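Local coordinates for protein putative transcriptional regulator (MarR/EmrR family) (Acinetobacter sp. ADP1, PDB 3NRV) that probably binds DNA as a dimeric winged helix-turn-helix transcription factor of the MarR/EmrR family, at residues Trp43-Val48 with Gln58-Ile63; Gln34-Gly39 with Gln105-Val110. All blocks are in the same frame, centred on the assembly; numbering follows the deposited sequence. Where two conformers were deposited one is given.

Contact 1 (Trp43-Val48 with Gln58-Ile63); sequences WRIISV and QKISDI
Val48 carries CG1 anti to its backbone N (chi1 170°), and this torsion sends the methyl out to meet Ile63, whose CG1 stands anti to the carbonyl carbon (chi1 -66°) and whose extended chain carries CD1 outward. The two side chains therefore meet tip to tip, Val48 CG1 lying 3.8 Å from Ile63 CD1. A second methyl pair, Val48 CG2 and Ile63 CG2 at 3.9 Å, runs beside the first. Ile60 adds its CG1 at 4.3 Å from Val48 CG1, while its other branch, CG2, passes Ile45 CG1 at 3.9 Å with the side chains crossing at about a right angle. All these pairs are apolar. The segment axes come no closer than 10.6 Å, a gap bridged by these branched side chains, with Leu64 also packing on Ile45 and Val48. Ile45 also packs on Thr74 and Leu78, and Ile60 on Val71, of helix 68-80, so the same core continues into a third helix. Arg44 NH2 is hydrogen-bonded to Leu64 O, a polar link between the same two helices. The steep 112° between the helix directions, with helix 68-80 completing the core, fits the three-helix core of the winged helix-turn-helix domain of MarR proteins.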
ATOM      1  N   TRP C  43      -3.017  -3.561 -10.651  1.00 22.17           N
ATOM      2  CA  TRP C  43      -4.248  -4.218 -10.182  1.00 24.03           C
ATOM      3  C   TRP C  43      -5.106  -3.283  -9.302  1.00 24.99           C
ATOM      4  O   TRP C  43      -6.314  -3.198  -9.474  1.00 22.75           O
ATOM      5  CB  TRP C  43      -3.953  -5.540  -9.428  1.00 25.42           C
ATOM      6  CG  TRP C  43      -5.165  -5.983  -8.697  1.00 22.82           C
ATOM      7  CD1 TRP C  43      -5.372  -5.985  -7.346  1.00 27.07           C
ATOM      8  CD2 TRP C  43      -6.406  -6.378  -9.296  1.00 24.27           C
ATOM      9  NE1 TRP C  43      -6.664  -6.394  -7.070  1.00 25.48           N
ATOM     10  CE2 TRP C  43      -7.313  -6.635  -8.244  1.00 26.13           C
ATOM     11  CE3 TRP C  43      -6.824  -6.552 -10.616  1.00 28.31           C
ATOM     12  CZ2 TRP C  43      -8.614  -7.068  -8.481  1.00 28.84           C
ATOM     13  CZ3 TRP C  43      -8.121  -6.982 -10.843  1.00 30.84           C
ATOM     14  CH2 TRP C  43      -8.996  -7.232  -9.782  1.00 24.93           C
ATOM     15  N   ARG C  44      -4.484  -2.584  -8.355  1.00 20.13           N
ATOM     16  CA  ARG C  44      -5.240  -1.682  -7.486  1.00 25.95           C
ATOM     17  C   ARG C  44      -6.008  -0.642  -8.307  1.00 25.13           C
ATOM     18  O   ARG C  44      -7.165  -0.323  -8.034  1.00 22.45           O
ATOM     19  CB  ARG C  44      -4.310  -0.991  -6.462  1.00 22.65           C
ATOM     20  CG  ARG C  44      -3.622  -1.978  -5.477  1.00 26.41           C
ATOM     21  CD  ARG C  44      -2.699  -1.241  -4.487  1.00 23.38           C
ATOM     22  NE  ARG C  44      -3.489  -0.390  -3.585  1.00 28.44           N
ATOM     23  CZ  ARG C  44      -3.014   0.653  -2.900  1.00 28.70           C
ATOM     24  NH1 ARG C  44      -1.745   1.006  -3.020  1.00 26.83           N
ATOM     25  NH2 ARG C  44      -3.822   1.349  -2.095  1.00 26.02           N
ATOM     26  N   ILE C  45      -5.361  -0.117  -9.335  1.00 18.98           N
ATOM     27  CA  ILE C  45      -6.007   0.892 -10.154  1.00 20.96           C
ATOM     28  C   ILE C  45      -7.127   0.311 -11.030  1.00 22.88           C
ATOM     29  O   ILE C  45      -8.207   0.882 -11.122  1.00 21.41           O
ATOM     30  CB  ILE C  45      -4.975   1.634 -11.008  1.00 21.41           C
ATOM     31  CG1 ILE C  45      -4.164   2.548 -10.082  1.00 25.54           C
ATOM     32  CG2 ILE C  45      -5.673   2.446 -12.075  1.00 24.03           C
ATOM     33  CD1 ILE C  45      -2.938   3.168 -10.731  1.00 28.89           C
ATOM     34  N   ILE C  46      -6.853  -0.822 -11.669  1.00 21.82           N
ATOM     35  CA  ILE C  46      -7.870  -1.511 -12.462  1.00 23.23           C
ATOM     36  C   ILE C  46      -9.112  -1.766 -11.613  1.00 24.31           C
ATOM     37  O   ILE C  46     -10.252  -1.546 -12.051  1.00 21.87           O
ATOM     38  CB  ILE C  46      -7.283  -2.827 -13.053  1.00 25.49           C
ATOM     39  CG1 ILE C  46      -6.406  -2.481 -14.258  1.00 22.82           C
ATOM     40  CG2 ILE C  46      -8.381  -3.796 -13.471  1.00 24.41           C
ATOM     41  CD1 ILE C  46      -5.413  -3.529 -14.559  1.00 30.64           C
ATOM     42  N   SER C  47      -8.896  -2.207 -10.381  0.57 22.78           N
ATOM     43  CA  SER C  47     -10.016  -2.514  -9.502  0.57 25.44           C
ATOM     44  C   SER C  47     -10.808  -1.244  -9.144  0.57 29.97           C
ATOM     45  O   SER C  47     -12.039  -1.271  -9.027  0.57 26.73           O
ATOM     46  CB  SER C  47      -9.537  -3.260  -8.253  0.57 27.67           C
ATOM     47  OG  SER C  47     -10.582  -3.356  -7.305  0.57 27.97           O
ATOM     48  N   VAL C  48     -10.110  -0.123  -8.999  1.00 25.56           N
ATOM     49  CA  VAL C  48     -10.804   1.156  -8.771  1.00 27.09           C
ATOM     50  C   VAL C  48     -11.616   1.557 -10.002  1.00 25.89           C
ATOM     51  O   VAL C  48     -12.770   1.940  -9.888  1.00 30.18           O
ATOM     52  CB  VAL C  48      -9.856   2.311  -8.378  1.00 27.96           C
ATOM     53  CG1 VAL C  48     -10.601   3.663  -8.397  1.00 25.51           C
ATOM     54  CG2 VAL C  48      -9.270   2.055  -7.005  1.00 30.45           C
ATOM     55  N   GLN C  58      -6.917  12.443  -9.874  1.00 27.27           N
ATOM     56  CA  GLN C  58      -7.206  12.897  -8.511  1.00 29.52           C
ATOM     57  C   GLN C  58      -8.077  11.894  -7.739  1.00 29.61           C
ATOM     58  O   GLN C  58      -7.784  11.536  -6.604  1.00 29.66           O
ATOM     59  CB  GLN C  58      -7.931  14.249  -8.520  1.00 28.19           C
ATOM     60  CG  GLN C  58      -8.235  14.786  -7.124  1.00 37.10           C
ATOM     61  CD  GLN C  58      -6.977  15.146  -6.356  1.00 54.58           C
ATOM     62  OE1 GLN C  58      -6.630  14.503  -5.356  1.00 57.11           O
ATOM     63  NE2 GLN C  58      -6.282  16.175  -6.818  1.00 53.12           N
ATOM     64  N   LYS C  59      -9.175  11.473  -8.348  1.00 28.61           N
ATOM     65  CA  LYS C  59     -10.073  10.541  -7.666  1.00 26.12           C
ATOM     66  C   LYS C  59      -9.393   9.193  -7.353  1.00 26.24           C
ATOM     67  O   LYS C  59      -9.587   8.631  -6.272  1.00 25.77           O
ATOM     68  CB  LYS C  59     -11.367  10.334  -8.462  1.00 27.49           C
ATOM     69  CG  LYS C  59     -12.338   9.380  -7.774  1.00 34.10           C
ATOM     70  CD  LYS C  59     -13.692   9.344  -8.475  1.00 35.58           C
ATOM     71  CE  LYS C  59     -14.671   8.437  -7.741  1.00 49.00           C
ATOM     72  NZ  LYS C  59     -16.064   8.617  -8.270  1.00 44.60           N
ATOM     73  N   ILE C  60      -8.581   8.689  -8.284  1.00 25.54           N
ATOM     74  CA  ILE C  60      -7.889   7.414  -8.052  1.00 29.33           C
ATOM     75  C   ILE C  60      -6.898   7.568  -6.888  1.00 29.99           C
ATOM     76  O   ILE C  60      -6.822   6.722  -5.993  1.00 27.07           O
ATOM     77  CB  ILE C  60      -7.189   6.900  -9.345  1.00 26.85           C
ATOM     78  CG1 ILE C  60      -8.220   6.621 -10.446  1.00 23.68           C
ATOM     79  CG2 ILE C  60      -6.354   5.651  -9.074  1.00 21.73           C
ATOM     80  CD1 ILE C  60      -7.601   6.585 -11.843  1.00 26.03           C
ATOM     81  N   SER C  61      -6.167   8.680  -6.878  1.00 26.19           N
ATOM     82  CA  SER C  61      -5.234   8.969  -5.788  1.00 24.81           C
ATOM     83  C   SER C  61      -5.938   9.093  -4.434  1.00 29.16           C
ATOM     84  O   SER C  61      -5.462   8.573  -3.416  1.00 28.70           O
ATOM     85  CB  SER C  61      -4.438  10.256  -6.103  1.00 32.02           C
ATOM     86  OG  SER C  61      -3.601  10.622  -5.025  1.00 31.00           O
ATOM     87  N   ASP C  62      -7.074   9.779  -4.425  1.00 30.06           N
ATOM     88  CA  ASP C  62      -7.834   9.967  -3.197  1.00 31.42           C
ATOM     89  C   ASP C  62      -8.258   8.615  -2.645  1.00 38.39           C
ATOM     90  O   ASP C  62      -8.185   8.378  -1.435  1.00 33.23           O
ATOM     91  CB  ASP C  62      -9.077  10.823  -3.446  1.00 31.46           C
ATOM     92  CG  ASP C  62      -8.742  12.284  -3.679  1.00 45.62           C
ATOM     93  OD1 ASP C  62      -7.588  12.683  -3.401  1.00 40.36           O
ATOM     94  OD2 ASP C  62      -9.636  13.033  -4.139  1.00 46.13           O
ATOM     95  N   ILE C  63      -8.696   7.733  -3.539  1.00 27.32           N
ATOM     96  CA  ILE C  63      -9.151   6.408  -3.134  1.00 31.88           C
ATOM     97  C   ILE C  63      -8.024   5.507  -2.638  1.00 32.00           C
ATOM     98  O   ILE C  63      -8.173   4.834  -1.616  1.00 33.23           O
ATOM     99  CB  ILE C  63      -9.944   5.708  -4.260  1.00 29.95           C
ATOM    100  CG1 ILE C  63     -11.253   6.468  -4.523  1.00 27.44           C
ATOM    101  CG2 ILE C  63     -10.222   4.265  -3.892  1.00 29.86           C
ATOM    102  CD1 ILE C  63     -11.988   6.055  -5.814  1.00 30.33           C
TER

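Contact 2 (Gln34-Gly39 with Gln105-Val110); sequences QKFGIG and QELYEV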
ATOM      1  N   GLN C  34       2.948 -12.962 -11.678  1.00 33.00           N
ATOM      2  CA  GLN C  34       3.095 -14.332 -12.172  1.00 34.17           C
ATOM      3  C   GLN C  34       1.808 -14.877 -12.769  1.00 39.76           C
ATOM      4  O   GLN C  34       1.839 -15.686 -13.697  1.00 35.71           O
ATOM      5  CB  GLN C  34       3.589 -15.254 -11.052  1.00 38.45           C
ATOM      6  CG  GLN C  34       5.048 -14.988 -10.689  1.00 47.47           C
ATOM      7  CD  GLN C  34       5.608 -15.992  -9.699  1.00 67.99           C
ATOM      8  OE1 GLN C  34       4.859 -16.697  -9.020  1.00 66.71           O
ATOM      9  NE2 GLN C  34       6.937 -16.053  -9.605  1.00 64.17           N
ATOM     10  N   LYS C  35       0.673 -14.443 -12.234  1.00 29.71           N
ATOM     11  CA  LYS C  35      -0.594 -14.989 -12.660  1.00 31.22           C
ATOM     12  C   LYS C  35      -1.223 -14.212 -13.814  1.00 37.11           C
ATOM     13  O   LYS C  35      -1.878 -14.801 -14.673  1.00 33.99           O
ATOM     14  CB  LYS C  35      -1.554 -15.062 -11.481  1.00 35.66           C
ATOM     15  CG  LYS C  35      -2.760 -15.916 -11.723  1.00 43.96           C
ATOM     16  CD  LYS C  35      -3.291 -16.453 -10.410  1.00 46.12           C
ATOM     17  CE  LYS C  35      -4.077 -17.744 -10.607  1.00 66.89           C
ATOM     18  NZ  LYS C  35      -3.208 -18.877 -11.057  1.00 57.90           N
ATOM     19  N   PHE C  36      -1.016 -12.897 -13.850  1.00 29.26           N
ATOM     20  CA  PHE C  36      -1.778 -12.043 -14.763  1.00 29.27           C
ATOM     21  C   PHE C  36      -0.908 -11.109 -15.541  1.00 30.96           C
ATOM     22  O   PHE C  36      -1.399 -10.357 -16.372  1.00 33.42           O
ATOM     23  CB  PHE C  36      -2.867 -11.232 -14.010  1.00 26.13           C
ATOM     24  CG  PHE C  36      -3.954 -12.092 -13.474  1.00 30.15           C
ATOM     25  CD1 PHE C  36      -4.883 -12.653 -14.335  1.00 26.31           C
ATOM     26  CD2 PHE C  36      -4.014 -12.404 -12.132  1.00 28.27           C
ATOM     27  CE1 PHE C  36      -5.861 -13.485 -13.865  1.00 27.33           C
ATOM     28  CE2 PHE C  36      -4.983 -13.247 -11.654  1.00 29.23           C
ATOM     29  CZ  PHE C  36      -5.918 -13.789 -12.524  1.00 30.14           C
ATOM     30  N   GLY C  37       0.383 -11.125 -15.252  1.00 29.20           N
ATOM     31  CA  GLY C  37       1.299 -10.254 -15.957  1.00 27.71           C
ATOM     32  C   GLY C  37       1.172  -8.771 -15.649  1.00 36.10           C
ATOM     33  O   GLY C  37       1.604  -7.949 -16.447  1.00 31.04           O
ATOM     34  N   ILE C  38       0.588  -8.418 -14.502  1.00 26.85           N
ATOM     35  CA  ILE C  38       0.530  -7.007 -14.094  1.00 30.63           C
ATOM     36  C   ILE C  38       1.039  -6.886 -12.662  1.00 26.74           C
ATOM     37  O   ILE C  38       1.018  -7.855 -11.920  1.00 29.31           O
ATOM     38  CB  ILE C  38      -0.920  -6.465 -14.150  1.00 34.09           C
ATOM     39  CG1 ILE C  38      -1.845  -7.366 -13.325  1.00 30.29           C
ATOM     40  CG2 ILE C  38      -1.412  -6.410 -15.580  1.00 32.20           C
ATOM     41  CD1 ILE C  38      -3.227  -6.786 -13.086  1.00 31.42           C
ATOM     42  N   GLY C  39       1.503  -5.709 -12.273  1.00 26.13           N
ATOM     43  CA  GLY C  39       1.930  -5.490 -10.898  1.00 27.59           C
ATOM     44  C   GLY C  39       0.760  -5.229  -9.961  1.00 27.25           C
ATOM     45  O   GLY C  39      -0.385  -5.057 -10.404  1.00 26.09           O
ATOM     46  N   GLN C 105     -11.514  -4.538 -18.879  1.00 25.86           N
ATOM     47  CA  GLN C 105     -12.697  -5.110 -18.235  1.00 26.66           C
ATOM     48  C   GLN C 105     -12.587  -6.644 -18.144  1.00 23.44           C
ATOM     49  O   GLN C 105     -12.996  -7.243 -17.159  1.00 27.00           O
ATOM     50  CB  GLN C 105     -13.977  -4.701 -18.986  1.00 29.71           C
ATOM     51  CG  GLN C 105     -14.286  -3.205 -18.889  1.00 38.11           C
ATOM     52  CD  GLN C 105     -15.484  -2.769 -19.728  1.00 49.22           C
ATOM     53  OE1 GLN C 105     -15.910  -3.472 -20.636  1.00 50.74           O
ATOM     54  NE2 GLN C 105     -16.013  -1.587 -19.432  1.00 56.30           N
ATOM     55  N   GLU C 106     -12.058  -7.272 -19.189  1.00 25.84           N
ATOM     56  CA  GLU C 106     -11.880  -8.742 -19.196  1.00 27.59           C
ATOM     57  C   GLU C 106     -10.852  -9.125 -18.134  1.00 28.30           C
ATOM     58  O   GLU C 106     -11.042 -10.074 -17.379  1.00 24.87           O
ATOM     59  CB  GLU C 106     -11.378  -9.216 -20.553  1.00 27.04           C
ATOM     60  CG  GLU C 106     -12.378  -9.090 -21.692  1.00 28.45           C
ATOM     61  CD  GLU C 106     -11.697  -9.248 -23.042  1.00 31.17           C
ATOM     62  OE1 GLU C 106     -10.460  -9.194 -23.084  1.00 34.15           O
ATOM     63  OE2 GLU C 106     -12.382  -9.404 -24.067  1.00 41.81           O
ATOM     64  N   LEU C 107      -9.765  -8.360 -18.069  1.00 24.85           N
ATOM     65  CA  LEU C 107      -8.749  -8.593 -17.042  1.00 24.20           C
ATOM     66  C   LEU C 107      -9.393  -8.526 -15.656  1.00 25.78           C
ATOM     67  O   LEU C 107      -9.211  -9.424 -14.812  1.00 25.83           O
ATOM     68  CB  LEU C 107      -7.611  -7.577 -17.173  1.00 29.61           C
ATOM     69  CG  LEU C 107      -6.523  -7.644 -16.093  1.00 31.71           C
ATOM     70  CD1 LEU C 107      -5.943  -9.063 -15.998  1.00 30.28           C
ATOM     71  CD2 LEU C 107      -5.433  -6.629 -16.373  1.00 35.74           C
ATOM     72  N   TYR C 108     -10.193  -7.489 -15.426  1.00 24.15           N
ATOM     73  CA  TYR C 108     -10.829  -7.354 -14.124  1.00 26.43           C
ATOM     74  C   TYR C 108     -11.707  -8.563 -13.823  1.00 28.70           C
ATOM     75  O   TYR C 108     -11.715  -9.093 -12.711  1.00 25.98           O
ATOM     76  CB  TYR C 108     -11.657  -6.066 -14.029  1.00 26.41           C
ATOM     77  CG  TYR C 108     -12.349  -5.967 -12.700  1.00 27.74           C
ATOM     78  CD1 TYR C 108     -11.671  -5.525 -11.570  1.00 23.96           C
ATOM     79  CD2 TYR C 108     -13.678  -6.364 -12.564  1.00 28.92           C
ATOM     80  CE1 TYR C 108     -12.306  -5.469 -10.330  1.00 27.41           C
ATOM     81  CE2 TYR C 108     -14.321  -6.308 -11.341  1.00 33.54           C
ATOM     82  CZ  TYR C 108     -13.638  -5.857 -10.231  1.00 32.92           C
ATOM     83  OH  TYR C 108     -14.301  -5.806  -9.030  1.00 35.47           O
ATOM     84  N   GLU C 109     -12.462  -8.980 -14.834  1.00 26.71           N
ATOM     85  CA  GLU C 109     -13.366 -10.112 -14.723  1.00 29.65           C
ATOM     86  C   GLU C 109     -12.588 -11.340 -14.259  1.00 30.05           C
ATOM     87  O   GLU C 109     -12.977 -11.987 -13.298  1.00 35.86           O
ATOM     88  CB  GLU C 109     -14.027 -10.370 -16.083  1.00 35.16           C
ATOM     89  CG  GLU C 109     -14.998 -11.551 -16.124  1.00 45.72           C
ATOM     90  CD  GLU C 109     -15.531 -11.814 -17.540  1.00 57.35           C
ATOM     91  OE1 GLU C 109     -15.214 -11.030 -18.474  1.00 56.60           O
ATOM     92  OE2 GLU C 109     -16.265 -12.806 -17.721  1.00 61.06           O
ATOM     93  N   VAL C 110     -11.473 -11.647 -14.918  1.00 27.44           N
ATOM     94  CA  VAL C 110     -10.706 -12.826 -14.528  1.00 30.33           C
ATOM     95  C   VAL C 110      -9.844 -12.657 -13.264  1.00 31.45           C
ATOM     96  O   VAL C 110      -9.686 -13.606 -12.502  1.00 35.81           O
ATOM     97  CB  VAL C 110      -9.877 -13.435 -15.712  1.00 31.66           C
ATOM     98  CG1 VAL C 110     -10.800 -13.799 -16.887  1.00 27.68           C
ATOM     99  CG2 VAL C 110      -8.758 -12.495 -16.163  1.00 24.54           C
TER
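Phe36 lays the CD1-CE1 side of its ring obliquely against Leu107 and Val110, two residues one helical turn apart on helix 102-122. Its CD1 is 4.1 Å from Leu107 CD1, and CE1 is 3.8 Å from Val110 CG2. Farther along the ring, CZ comes to 3.8 Å from Val110 O, so the ring borders the helix backbone as well as its methyls. With CG anti to the carbonyl carbon (chi1 -68°), Phe36 points at helix 102-122, and Gly37 after it, with positive phi (70°), leaves helical geometry and turns the chain. That turn brings Ile38 to the same partner. Ile38 CD1 and Leu107 CD2 meet tip to tip at 4.0 Å, and Ile38 CG2 lies 4.1 Å from the same methyl. Leu107 thus divides its two branches, CD1 to the phenyl ring and CD2 to the isoleucine, with CG anti to its backbone N (chi1 176°) carrying both toward the turn.

Tyr83 also touches both Ile38 and Leu107, and Trp43 and Ile46 of helix 40-51 pack on Ile38 and Leu107 respectively. Ala111 extends the Phe36 surface along helix 102-122. Polar ties secure the turn itself: Ile38 O accepts a bond from Thr33 OG1, and Gly39 N, at the N-cap position of helix 40-51, is bonded to Glu42 OE1. The 189 Å² buried between the segments comes mainly from apolar groups, graded from buried Ile38 and Leu107 to exposed Val110, which implies that shape and hydrophobic burial, rather than directed polar bonds, hold the turn against helix 102-122.

Overall arrangement
From the N terminus, helix 13-36 and the turn after it supply residues 34-39, the first side of contact 2, and helix 40-51 follows with residues 43-48. Contact 1 closes a short loop there, with nine residues between its segments. The chain goes on through helix 68-80 and the two-stranded wing before residues 105-110 close the much longer loop of contact 2, 65 residues between segments, which encloses contact 1 entirely. The centres lie about 16 Å apart, yet helix 40-51 bridges them: Ile46 CD1 is 3.6 Å from Leu107 CD2. Together they join the probable DNA-binding core to helices 13-36 and 102-122, and both touch the second subunit.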